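Local coordinates for proton-dependent oligopeptide transporter family protein (Xanthomonas campestris, PDB 6EI3) that probably uses the proton gradient to drive uptake of small peptides across the membrane, as other POT family transporters of the major facilitator superfamily do, at residues A[248-253]-A[447-452]; A[40-45]-A[454-459]; A[50-55]-A[443-448]. One frame throughout, in Å; residues are numbered along the deposited sequence.

Contact 1: residues A[248-253]-A[447-452]. With 78M ((2S)-2,3-dihydroxypropyl(7Z)-pentadec-7-enoate), chain H; 78M ((2S)-2,3-dihydroxypropyl(7Z)-pentadec-7-enoate), chain G; 78M ((2S)-2,3-dihydroxypropyl(7Z)-pentadec-7-enoate), chain O.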
loop_
_atom_site.group_PDB
_atom_site.type_symbol
_atom_site.label_atom_id
_atom_site.label_comp_id
_atom_site.label_asym_id
_atom_site.label_seq_id
_atom_site.Cartn_x
_atom_site.Cartn_y
_atom_site.Cartn_z
ATOM N N LEU A 248 17.878 7.188 5.726
ATOM C CA LEU A 248 16.788 8.003 6.278
ATOM C C LEU A 248 15.387 7.367 6.173
ATOM O O LEU A 248 14.638 7.417 7.156
ATOM C CB LEU A 248 16.787 9.419 5.659
ATOM C CG LEU A 248 15.845 10.480 6.278
ATOM C CD1 LEU A 248 16.104 10.693 7.781
ATOM C CD2 LEU A 248 15.963 11.799 5.548
ATOM N N VAL A 249 15.034 6.786 5.003
ATOM C CA VAL A 249 13.704 6.182 4.788
ATOM C C VAL A 249 13.425 5.068 5.816
ATOM O O VAL A 249 12.346 5.067 6.406
ATOM C CB VAL A 249 13.451 5.731 3.321
ATOM C CG1 VAL A 249 12.071 5.071 3.164
ATOM C CG2 VAL A 249 13.577 6.919 2.366
ATOM N N ILE A 250 14.393 4.159 6.058
ATOM C CA ILE A 250 14.208 3.097 7.062
ATOM C C ILE A 250 14.036 3.694 8.456
ATOM O O ILE A 250 13.108 3.314 9.170
ATOM C CB ILE A 250 15.324 2.030 7.009
ATOM C CG1 ILE A 250 15.145 1.127 5.768
ATOM C CG2 ILE A 250 15.385 1.194 8.304
ATOM C CD1 ILE A 250 16.385 0.203 5.430
ATOM N N CYS A 251 14.907 4.661 8.820
ATOM C CA CYS A 251 14.856 5.297 10.134
ATOM C C CYS A 251 13.542 5.982 10.409
ATOM O O CYS A 251 13.017 5.813 11.501
ATOM C CB CYS A 251 16.033 6.238 10.342
ATOM S SG CYS A 251 17.634 5.411 10.299
ATOM N N LEU A 252 13.014 6.745 9.426
ATOM C CA LEU A 252 11.737 7.441 9.560
ATOM C C LEU A 252 10.582 6.439 9.750
ATOM O O LEU A 252 9.683 6.701 10.553
ATOM C CB LEU A 252 11.477 8.364 8.348
ATOM C CG LEU A 252 12.299 9.673 8.272
ATOM C CD1 LEU A 252 12.162 10.312 6.894
ATOM C CD2 LEU A 252 11.873 10.676 9.356
ATOM N N CYS A 253 10.648 5.274 9.046
ATOM C CA CYS A 253 9.658 4.193 9.134
ATOM C C CYS A 253 9.700 3.446 10.429
ATOM O O CYS A 253 8.644 3.082 10.919
ATOM C CB CYS A 253 9.783 3.234 7.963
ATOM S SG CYS A 253 9.173 3.910 6.418
ATOM N N TRP A 447 9.378 -3.744 5.754
ATOM C CA TRP A 447 9.941 -5.084 5.971
ATOM C C TRP A 447 10.834 -5.524 4.803
ATOM O O TRP A 447 11.787 -6.262 5.027
ATOM C CB TRP A 447 8.866 -6.150 6.281
ATOM C CG TRP A 447 7.899 -5.833 7.396
ATOM C CD1 TRP A 447 6.563 -6.093 7.403
ATOM C CD2 TRP A 447 8.193 -5.199 8.654
ATOM N NE1 TRP A 447 6.004 -5.684 8.590
ATOM C CE2 TRP A 447 6.982 -5.133 9.379
ATOM C CE3 TRP A 447 9.368 -4.709 9.256
ATOM C CZ2 TRP A 447 6.906 -4.586 10.666
ATOM C CZ3 TRP A 447 9.290 -4.152 10.524
ATOM C CH2 TRP A 447 8.065 -4.073 11.206
ATOM N N VAL A 448 10.506 -5.089 3.560
ATOM C CA VAL A 448 11.303 -5.408 2.367
ATOM C C VAL A 448 12.648 -4.667 2.484
ATOM O O VAL A 448 13.704 -5.277 2.304
ATOM C CB VAL A 448 10.582 -5.045 1.042
ATOM C CG1 VAL A 448 11.458 -5.388 -0.168
ATOM C CG2 VAL A 448 9.213 -5.713 0.934
ATOM N N LEU A 449 12.608 -3.352 2.798
ATOM C CA LEU A 449 13.823 -2.548 2.973
ATOM C C LEU A 449 14.729 -3.144 4.041
ATOM O O LEU A 449 15.940 -3.245 3.822
ATOM C CB LEU A 449 13.486 -1.104 3.345
ATOM C CG LEU A 449 12.767 -0.225 2.307
ATOM C CD1 LEU A 449 12.790 1.239 2.768
ATOM C CD2 LEU A 449 13.439 -0.330 0.917
ATOM N N LEU A 450 14.137 -3.604 5.167
ATOM C CA LEU A 450 14.888 -4.223 6.269
ATOM C C LEU A 450 15.549 -5.526 5.860
ATOM O O LEU A 450 16.678 -5.784 6.271
ATOM C CB LEU A 450 14.021 -4.413 7.520
ATOM C CG LEU A 450 13.843 -3.167 8.403
ATOM C CD1 LEU A 450 12.945 -3.472 9.611
ATOM C CD2 LEU A 450 15.195 -2.603 8.880
ATOM N N SER A 451 14.858 -6.333 5.022
ATOM C CA SER A 451 15.410 -7.595 4.506
ATOM C C SER A 451 16.637 -7.366 3.599
ATOM O O SER A 451 17.546 -8.192 3.634
ATOM C CB SER A 451 14.354 -8.423 3.787
ATOM O OG SER A 451 14.078 -7.892 2.499
ATOM N N ASN A 452 16.649 -6.252 2.822
ATOM C CA ASN A 452 17.737 -5.832 1.926
ATOM C C ASN A 452 19.010 -5.546 2.699
ATOM O O ASN A 452 20.101 -5.814 2.202
ATOM C CB ASN A 452 17.354 -4.546 1.168
ATOM C CG ASN A 452 16.801 -4.728 -0.223
ATOM O OD1 ASN A 452 16.863 -5.815 -0.816
ATOM N ND2 ASN A 452 16.256 -3.638 -0.772
HETATM O O21 78M H . 25.845 1.355 3.393
HETATM C C20 78M H . 25.015 2.242 4.132
HETATM C C18 78M H . 23.551 2.027 3.820
HETATM O O19 78M H . 23.218 0.642 3.959
HETATM C C17 78M H . 23.155 2.509 2.441
HETATM O O2 78M H . 23.190 3.958 2.496
HETATM C C1 78M H . 22.034 4.628 2.609
HETATM O O1 78M H . 20.949 4.105 2.659
HETATM C C2 78M H . 22.276 6.110 2.679
HETATM C C3 78M H . 21.523 6.906 1.619
HETATM C C4 78M H . 20.135 7.347 2.069
HETATM C C5 78M H . 19.359 8.108 1.006
HETATM C C6 78M H . 18.182 8.917 1.545
HETATM C C7 78M H . 17.281 9.399 0.445
HETATM C C8 78M H . 16.087 9.966 0.554
HETATM C C9 78M H . 15.321 10.287 1.804
HETATM C C10 78M H . 14.076 11.118 1.504
HETATM C C11 78M H . 13.358 11.638 2.739
HETATM C C12 78M H . 12.268 12.655 2.435
HETATM C C13 78M H . 11.679 13.351 3.654
HETATM C C15 78M H . 9.918 13.388 5.466
HETATM C C14 78M H . 10.518 12.624 4.312
HETATM O O21 78M G . 21.286 2.921 -0.926
HETATM C C20 78M G . 21.280 4.298 -1.283
HETATM C C18 78M G . 20.056 4.630 -2.105
HETATM O O19 78M G . 20.192 4.107 -3.429
HETATM C C17 78M G . 19.773 6.115 -2.172
HETATM O O2 78M G . 18.367 6.298 -1.864
HETATM C C1 78M G . 17.489 6.345 -2.875
HETATM O O1 78M G . 17.768 6.113 -4.019
HETATM C C2 78M G . 16.114 6.688 -2.387
HETATM C C3 78M G . 15.283 7.500 -3.369
HETATM C C4 78M G . 13.810 7.174 -3.249
HETATM C C5 78M G . 12.874 8.217 -3.818
HETATM C C6 78M G . 11.452 8.120 -3.269
HETATM C C7 78M G . 11.286 8.805 -1.950
HETATM C C8 78M G . 10.168 8.911 -1.256
HETATM C C9 78M G . 10.006 9.621 0.051
HETATM C C10 78M G . 10.007 8.687 1.253
HETATM C C11 78M G . 9.411 9.303 2.510
HETATM C C12 78M G . 9.405 8.347 3.682
HETATM C C13 78M G . 8.556 8.765 4.865
HETATM C C15 78M G . 7.771 8.113 7.176
HETATM C C14 78M G . 8.435 7.668 5.901
HETATM O O21 78M O . -6.624 -7.118 21.171
HETATM C C20 78M O . -6.393 -5.723 21.277
HETATM C C18 78M O . -4.923 -5.423 21.455
HETATM O O19 78M O . -4.425 -6.080 22.623
HETATM C C17 78M O . -4.643 -3.944 21.544
HETATM O O2 78M O . -3.234 -3.789 21.254
HETATM C C1 78M O . -2.781 -2.563 20.965
HETATM O O1 78M O . -3.430 -1.556 21.089
HETATM C C2 78M O . -1.369 -2.610 20.457
HETATM C C3 78M O . -1.229 -2.099 19.029
HETATM C C4 78M O . -0.257 -2.924 18.195
HETATM C C5 78M O . 0.987 -2.180 17.740
HETATM C C6 78M O . 0.787 -1.272 16.520
HETATM C C7 78M O . 1.355 -1.866 15.272
HETATM C C8 78M O . 2.420 -1.449 14.608
HETATM C C9 78M O . 2.979 -2.064 13.357
HETATM C C10 78M O . 3.984 -3.173 13.682
HETATM C C11 78M O . 3.791 -4.456 12.892
HETATM C C12 78M O . 4.216 -5.703 13.659
HETATM C C13 78M O . 3.892 -7.031 12.987
HETATM C C15 78M O . 4.691 -8.884 11.488
HETATM C C14 78M O . 4.863 -7.448 11.897
#
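Ile250 and Leu449 make the main contact, running past each other in opposite directions. The CG1 methylene of Ile250 lies 3.7 Å from Leu449 CB. Its CD1 continues over the Leu449 backbone and comes near the carbonyl oxygen. Two smaller contacts adjoin this pair. Ile250 CG2 stands anti to the backbone N, and this carries it to Leu450, where it meets CD2 at 3.8 Å. Val249 crosses Leu449 at about a right angle, with Val249 CG1 3.9 Å from Leu449 CD1. Leu449 therefore reaches both Val249 and Ile250, while the end of Leu450 leans in beside it.

The second shell is partly lipid. The other methyl of Val249, CG2, is 3.8 Å from C9 of one monoacylglycerol chain (78M, chain H). Leu248 and Leu252 lie along the same acyl chain, and Leu252 CB also touches a second one (chain G). Leu446 and Val453 on helix 430-456 add to the packing round Ile250, and Ile56 of helix 40-60 touches Leu449.

Trp447 has Leu450 CD1 at its ring edge, and its CZ2 is 3.7 Å from C14 of a third lipid (chain O). The indole NE1 is hydrogen-bonded to Thr300 OG1, and the Phe482 ring packs edge-to-face with it. One turn on, Ser451 OG turns back to its own helix and donates to Val448 O at 2.6 Å. That carbonyl also takes the backbone N of Asn452.

The short helical segments cross at 128°, with axes 10.4 Å apart. No hydrogen bond links them. Aliphatic branches alone join helix 248-270 to helix 430-456 here, so shape fit and dispersion hold the contact without any directional bond, and acyl chains extend the apolar packing at Leu248, Val249 and Leu252.

Contact 2: residues A[40-45]-A[454-459]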
loop_
_atom_site.group_PDB
_atom_site.type_symbol
_atom_site.label_atom_id
_atom_site.label_comp_id
_atom_site.label_asym_id
_atom_site.label_seq_id
_atom_site.Cartn_x
_atom_site.Cartn_y
_atom_site.Cartn_z
ATOM N N ALA A 40 26.075 -7.499 -9.325
ATOM C CA ALA A 40 24.708 -7.843 -9.707
ATOM C C ALA A 40 23.743 -7.997 -8.504
ATOM O O ALA A 40 22.714 -7.316 -8.538
ATOM C CB ALA A 40 24.683 -9.074 -10.610
ATOM N N PRO A 41 24.028 -8.777 -7.416
ATOM C CA PRO A 41 23.048 -8.843 -6.315
ATOM C C PRO A 41 22.898 -7.529 -5.543
ATOM O O PRO A 41 21.798 -7.247 -5.063
ATOM C CB PRO A 41 23.548 -10.001 -5.434
ATOM C CG PRO A 41 24.942 -10.186 -5.782
ATOM C CD PRO A 41 25.176 -9.684 -7.167
ATOM N N GLU A 42 23.975 -6.716 -5.470
ATOM C CA GLU A 42 23.984 -5.401 -4.808
ATOM C C GLU A 42 23.126 -4.403 -5.600
ATOM O O GLU A 42 22.438 -3.570 -5.007
ATOM C CB GLU A 42 25.430 -4.862 -4.666
ATOM C CG GLU A 42 26.309 -5.667 -3.707
ATOM C CD GLU A 42 27.179 -6.736 -4.348
ATOM O OE1 GLU A 42 26.742 -7.363 -5.340
ATOM O OE2 GLU A 42 28.311 -6.942 -3.855
ATOM N N ARG A 43 23.171 -4.492 -6.941
ATOM C CA ARG A 43 22.366 -3.634 -7.810
ATOM C C ARG A 43 20.885 -4.037 -7.716
ATOM O O ARG A 43 20.025 -3.160 -7.745
ATOM C CB ARG A 43 22.869 -3.649 -9.257
ATOM C CG ARG A 43 24.258 -3.031 -9.419
ATOM C CD ARG A 43 24.779 -3.144 -10.844
ATOM N NE ARG A 43 23.852 -2.578 -11.836
ATOM C CZ ARG A 43 23.837 -1.304 -12.213
ATOM N NH1 ARG A 43 24.710 -0.442 -11.705
ATOM N NH2 ARG A 43 22.964 -0.885 -13.122
ATOM N N ASP A 44 20.591 -5.354 -7.561
ATOM C CA ASP A 44 19.211 -5.829 -7.373
ATOM C C ASP A 44 18.654 -5.229 -6.084
ATOM O O ASP A 44 17.518 -4.763 -6.068
ATOM C CB ASP A 44 19.146 -7.369 -7.260
ATOM C CG ASP A 44 19.347 -8.129 -8.547
ATOM O OD1 ASP A 44 19.281 -7.502 -9.620
ATOM O OD2 ASP A 44 19.577 -9.361 -8.479
ATOM N N ALA A 45 19.458 -5.273 -4.997
ATOM C CA ALA A 45 19.065 -4.722 -3.696
ATOM C C ALA A 45 18.843 -3.208 -3.797
ATOM O O ALA A 45 17.854 -2.699 -3.271
ATOM C CB ALA A 45 20.127 -5.033 -2.657
ATOM N N ALA A 454 19.632 -6.677 5.951
ATOM C CA ALA A 454 19.977 -7.933 6.612
ATOM C C ALA A 454 20.842 -8.850 5.740
ATOM O O ALA A 454 21.839 -9.353 6.239
ATOM C CB ALA A 454 18.725 -8.659 7.077
ATOM N N VAL A 455 20.493 -9.033 4.442
ATOM C CA VAL A 455 21.272 -9.886 3.521
ATOM C C VAL A 455 22.633 -9.272 3.148
ATOM O O VAL A 455 23.564 -10.015 2.839
ATOM C CB VAL A 455 20.499 -10.337 2.251
ATOM C CG1 VAL A 455 19.355 -11.276 2.609
ATOM C CG2 VAL A 455 20.009 -9.150 1.425
ATOM N N ARG A 456 22.750 -7.930 3.180
ATOM C CA ARG A 456 23.984 -7.217 2.830
ATOM C C ARG A 456 25.086 -7.404 3.873
ATOM O O ARG A 456 26.257 -7.128 3.593
ATOM C CB ARG A 456 23.703 -5.729 2.535
ATOM C CG ARG A 456 24.703 -5.045 1.577
ATOM C CD ARG A 456 25.027 -5.815 0.293
ATOM N NE ARG A 456 23.835 -6.116 -0.503
ATOM C CZ ARG A 456 23.630 -7.260 -1.152
ATOM N NH1 ARG A 456 24.541 -8.225 -1.118
ATOM N NH2 ARG A 456 22.518 -7.442 -1.848
ATOM N N ASN A 457 24.715 -7.916 5.055
ATOM C CA ASN A 457 25.628 -8.215 6.149
ATOM C C ASN A 457 26.487 -9.422 5.746
ATOM O O ASN A 457 25.938 -10.450 5.332
ATOM C CB ASN A 457 24.832 -8.501 7.422
ATOM C CG ASN A 457 25.670 -8.650 8.661
ATOM O OD1 ASN A 457 25.814 -9.747 9.209
ATOM N ND2 ASN A 457 26.204 -7.540 9.153
ATOM N N ALA A 458 27.833 -9.269 5.831
ATOM C CA ALA A 458 28.839 -10.286 5.478
ATOM C C ALA A 458 28.626 -11.638 6.166
ATOM O O ALA A 458 28.904 -12.671 5.552
ATOM C CB ALA A 458 30.241 -9.767 5.760
ATOM N N THR A 459 28.131 -11.632 7.425
ATOM C CA THR A 459 27.841 -12.846 8.193
ATOM C C THR A 459 26.634 -13.567 7.582
ATOM O O THR A 459 26.725 -14.761 7.301
ATOM C CB THR A 459 27.695 -12.524 9.693
ATOM O OG1 THR A 459 28.897 -11.902 10.153
ATOM C CG2 THR A 459 27.408 -13.764 10.541
#
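Arg456 NH2 is the polar atom on which this contact turns. It forms a salt bridge with Glu471 OE1, beyond the two segments, and reaches the start of helix 40-60 at the same time. There it lies 3.3 Å from Pro41 O, but the angle is too poor for a hydrogen bond. The Pro41 carbonyl instead serves its own helix, taking the backbone N of Ala45 at 3.1 Å. The methyl of Ala45 meets the guanidinium at its edge, near the plane, with CB 3.5 Å from Arg456 NH2.

Glu42 packs over one face of the same group. Its CG methylene stands 4.0 Å from Arg456 CZ, displaced from the middle of the guanidinium toward the rim. The carboxylate is turned nearly flat to it, with the two planes 21° apart. The charged ends do not touch: Glu42 OE2 stays 4.8 Å from Arg456 NH1. Attraction between them is probably a weak, long-range effect, secondary to the salt bridge with Glu471.

Arg456 gets here by folding. CG is roughly anti to the backbone N, and the chain then bends at both chi2 and chi3 (48° and 57°). The bends bring the guanidinium across to helix 40-60. The Arg456 and Glu42 side chains cross at about a right angle, although their flat ends are nearly parallel.

The contact is at the protein surface, its centre about 25 Å from the centre of the chain. Arg456 lies near the C-terminal end of helix 430-456. Asn457 follows in a turn, at the N-cap position of helix 458-467. Glu471 begins helix 471-495 and also touches Pro41 and Val455. Arg456 thus joins helix 430-456 to the starts of two others, helix 40-60 and helix 471-495.

Contact 3: residues A[50-55]-A[443-448]. With 78M ((2S)-2,3-dihydroxypropyl(7Z)-pentadec-7-enoate), chain G; 78M ((2S)-2,3-dihydroxypropyl(7Z)-pentadec-7-enoate), chain O.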
loop_
_atom_site.group_PDB
_atom_site.type_symbol
_atom_site.label_atom_id
_atom_site.label_comp_id
_atom_site.label_asym_id
_atom_site.label_seq_id
_atom_site.Cartn_x
_atom_site.Cartn_y
_atom_site.Cartn_z
ATOM N N ILE A 50 15.097 1.575 -3.889
ATOM C CA ILE A 50 14.459 2.735 -4.498
ATOM C C ILE A 50 12.932 2.543 -4.680
ATOM O O ILE A 50 12.154 3.437 -4.335
ATOM C CB ILE A 50 15.181 3.098 -5.833
ATOM C CG1 ILE A 50 16.644 3.511 -5.570
ATOM C CG2 ILE A 50 14.422 4.210 -6.592
ATOM C CD1 ILE A 50 17.604 3.356 -6.770
ATOM N N LEU A 51 12.516 1.416 -5.276
ATOM C CA LEU A 51 11.100 1.119 -5.541
ATOM C C LEU A 51 10.293 1.087 -4.234
ATOM O O LEU A 51 9.233 1.712 -4.131
ATOM C CB LEU A 51 11.017 -0.239 -6.291
ATOM C CG LEU A 51 9.650 -0.791 -6.803
ATOM C CD1 LEU A 51 8.830 -1.455 -5.681
ATOM C CD2 LEU A 51 8.838 0.240 -7.585
ATOM N N HIS A 52 10.789 0.333 -3.249
ATOM C CA HIS A 52 10.094 0.168 -1.986
ATOM C C HIS A 52 10.150 1.451 -1.139
ATOM O O HIS A 52 9.183 1.715 -0.426
ATOM C CB HIS A 52 10.594 -1.100 -1.265
ATOM C CG HIS A 52 10.194 -2.329 -2.022
ATOM N ND1 HIS A 52 8.880 -2.786 -2.014
ATOM C CD2 HIS A 52 10.925 -3.129 -2.832
ATOM C CE1 HIS A 52 8.845 -3.806 -2.855
ATOM N NE2 HIS A 52 10.055 -4.073 -3.342
ATOM N N SER A 53 11.206 2.294 -1.288
ATOM C CA SER A 53 11.252 3.611 -0.612
ATOM C C SER A 53 10.176 4.526 -1.233
ATOM O O SER A 53 9.491 5.256 -0.515
ATOM C CB SER A 53 12.628 4.265 -0.767
ATOM O OG SER A 53 13.557 3.549 0.018
ATOM N N PHE A 54 10.049 4.483 -2.563
ATOM C CA PHE A 54 9.022 5.204 -3.330
ATOM C C PHE A 54 7.593 4.791 -2.852
ATOM O O PHE A 54 6.765 5.659 -2.585
ATOM C CB PHE A 54 9.192 4.914 -4.840
ATOM C CG PHE A 54 8.080 5.444 -5.705
ATOM C CD1 PHE A 54 8.012 6.799 -6.026
ATOM C CD2 PHE A 54 7.102 4.595 -6.204
ATOM C CE1 PHE A 54 6.980 7.291 -6.830
ATOM C CE2 PHE A 54 6.054 5.090 -6.988
ATOM C CZ PHE A 54 5.998 6.431 -7.293
ATOM N N MET A 55 7.320 3.462 -2.756
ATOM C CA MET A 55 6.047 2.915 -2.258
ATOM C C MET A 55 5.767 3.406 -0.820
ATOM O O MET A 55 4.630 3.746 -0.491
ATOM C CB MET A 55 6.041 1.385 -2.340
ATOM C CG MET A 55 5.940 0.853 -3.790
ATOM S SD MET A 55 4.550 1.573 -4.727
ATOM C CE MET A 55 3.194 0.797 -3.902
ATOM N N VAL A 443 4.256 0.050 6.089
ATOM C CA VAL A 443 4.975 -0.864 6.995
ATOM C C VAL A 443 5.378 -2.178 6.267
ATOM O O VAL A 443 6.519 -2.604 6.430
ATOM C CB VAL A 443 4.243 -1.075 8.346
ATOM C CG1 VAL A 443 4.983 -2.062 9.254
ATOM C CG2 VAL A 443 4.069 0.260 9.073
ATOM N N GLY A 444 4.510 -2.751 5.421
ATOM C CA GLY A 444 4.901 -3.927 4.646
ATOM C C GLY A 444 6.117 -3.666 3.755
ATOM O O GLY A 444 6.996 -4.526 3.623
ATOM N N ASN A 445 6.204 -2.458 3.160
ATOM C CA ASN A 445 7.345 -2.059 2.334
ATOM C C ASN A 445 8.597 -1.845 3.168
ATOM O O ASN A 445 9.684 -2.150 2.689
ATOM C CB ASN A 445 7.014 -0.851 1.435
ATOM C CG ASN A 445 6.191 -1.274 0.253
ATOM O OD1 ASN A 445 6.716 -1.618 -0.805
ATOM N ND2 ASN A 445 4.894 -1.385 0.445
ATOM N N LEU A 446 8.446 -1.424 4.447
ATOM C CA LEU A 446 9.571 -1.290 5.363
ATOM C C LEU A 446 10.207 -2.667 5.575
ATOM O O LEU A 446 11.443 -2.749 5.563
ATOM C CB LEU A 446 9.162 -0.669 6.726
ATOM C CG LEU A 446 10.179 -0.771 7.888
ATOM C CD1 LEU A 446 11.484 0.014 7.600
ATOM C CD2 LEU A 446 9.548 -0.354 9.243
ATOM N N TRP A 447 9.378 -3.744 5.754
ATOM C CA TRP A 447 9.941 -5.084 5.971
ATOM C C TRP A 447 10.834 -5.524 4.803
ATOM O O TRP A 447 11.787 -6.262 5.027
ATOM C CB TRP A 447 8.866 -6.150 6.281
ATOM C CG TRP A 447 7.899 -5.833 7.396
ATOM C CD1 TRP A 447 6.563 -6.093 7.403
ATOM C CD2 TRP A 447 8.193 -5.199 8.654
ATOM N NE1 TRP A 447 6.004 -5.684 8.590
ATOM C CE2 TRP A 447 6.982 -5.133 9.379
ATOM C CE3 TRP A 447 9.368 -4.709 9.256
ATOM C CZ2 TRP A 447 6.906 -4.586 10.666
ATOM C CZ3 TRP A 447 9.290 -4.152 10.524
ATOM C CH2 TRP A 447 8.065 -4.073 11.206
ATOM N N VAL A 448 10.506 -5.089 3.560
ATOM C CA VAL A 448 11.303 -5.408 2.367
ATOM C C VAL A 448 12.648 -4.667 2.484
ATOM O O VAL A 448 13.704 -5.277 2.304
ATOM C CB VAL A 448 10.582 -5.045 1.042
ATOM C CG1 VAL A 448 11.458 -5.388 -0.168
ATOM C CG2 VAL A 448 9.213 -5.713 0.934
HETATM O O21 78M G . 21.286 2.921 -0.926
HETATM C C20 78M G . 21.280 4.298 -1.283
HETATM C C18 78M G . 20.056 4.630 -2.105
HETATM O O19 78M G . 20.192 4.107 -3.429
HETATM C C17 78M G . 19.773 6.115 -2.172
HETATM O O2 78M G . 18.367 6.298 -1.864
HETATM C C1 78M G . 17.489 6.345 -2.875
HETATM O O1 78M G . 17.768 6.113 -4.019
HETATM C C2 78M G . 16.114 6.688 -2.387
HETATM C C3 78M G . 15.283 7.500 -3.369
HETATM C C4 78M G . 13.810 7.174 -3.249
HETATM C C5 78M G . 12.874 8.217 -3.818
HETATM C C6 78M G . 11.452 8.120 -3.269
HETATM C C7 78M G . 11.286 8.805 -1.950
HETATM C C8 78M G . 10.168 8.911 -1.256
HETATM C C9 78M G . 10.006 9.621 0.051
HETATM C C10 78M G . 10.007 8.687 1.253
HETATM C C11 78M G . 9.411 9.303 2.510
HETATM C C12 78M G . 9.405 8.347 3.682
HETATM C C13 78M G . 8.556 8.765 4.865
HETATM C C15 78M G . 7.771 8.113 7.176
HETATM C C14 78M G . 8.435 7.668 5.901
HETATM O O21 78M O . -6.624 -7.118 21.171
HETATM C C20 78M O . -6.393 -5.723 21.277
HETATM C C18 78M O . -4.923 -5.423 21.455
HETATM O O19 78M O . -4.425 -6.080 22.623
HETATM C C17 78M O . -4.643 -3.944 21.544
HETATM O O2 78M O . -3.234 -3.789 21.254
HETATM C C1 78M O . -2.781 -2.563 20.965
HETATM O O1 78M O . -3.430 -1.556 21.089
HETATM C C2 78M O . -1.369 -2.610 20.457
HETATM C C3 78M O . -1.229 -2.099 19.029
HETATM C C4 78M O . -0.257 -2.924 18.195
HETATM C C5 78M O . 0.987 -2.180 17.740
HETATM C C6 78M O . 0.787 -1.272 16.520
HETATM C C7 78M O . 1.355 -1.866 15.272
HETATM C C8 78M O . 2.420 -1.449 14.608
HETATM C C9 78M O . 2.979 -2.064 13.357
HETATM C C10 78M O . 3.984 -3.173 13.682
HETATM C C11 78M O . 3.791 -4.456 12.892
HETATM C C12 78M O . 4.216 -5.703 13.659
HETATM C C13 78M O . 3.892 -7.031 12.987
HETATM C C15 78M O . 4.691 -8.884 11.488
HETATM C C14 78M O . 4.863 -7.448 11.897
#
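His52 points from helix 40-60 straight at Asn445, and its side chain carries most of the contact on this helix. CB is 3.9 Å from Asn445 OD1. Chi1 of -67° sets CG anti to the carbonyl carbon, which turns the ring toward Asn445 and Val448. CG lies 3.8 Å from both Asn445 OD1 and Val448 CG1. That valine methyl sits over one ring face in a CH-pi contact, 3.7 Å from the centroid and close to the normal. His52 CD2 comes nearest to Val448 CG1, at 3.5 Å. Over the opposite face lies Leu51 CD1.

At the ring edge, ND1 donates to Asn445 OD1 at 2.7 Å. The bond is almost straight, 170° at the hydrogen, and the oxygen lies in the ring plane. The ring and amide planes are turned 34° apart. At the far tip, NE2 is hydrogen-bonded to Ser311 OG. Both ring nitrogens are thus tied, which should fix the ring's flip and tilt.

The amide is held as well. Met55 CB packs 3.4 Å from Asn445 OD1, while Asn445 ND2 bonds to Thr441 O and Asp307 OD2. Ile50 CG1 lies 3.2 Å from the ester carbonyl oxygen O1 of a lipid (78M, chain G).

The segments run nearly antiparallel. A buried chain of hydrogen bonds from Ser311 through His52 and Asn445 to Asp307 links them, consistent with a proton-coupled transporter.

Helix 430-456 takes part in all three contacts. Contacts 3 and 1 follow each other along it, their centres about 7 Å apart, with Trp447 and Val448 in common. Contact 2 lies at its end, its centre about 14 Å from that of contact 1 and about 16 Å from that of contact 3. Helix 40-60 is the partner in contacts 2 and 3; in contact 1 it is helix 248-270. Leu449 and Ser53 touch between contacts 1 and 3, joining all three helices. Along the chain, contact 3 pairs 50-55 with 443-448 within the span from 40-45 to 454-459. Helices far apart in sequence are thereby held side by side in the MFS bundle.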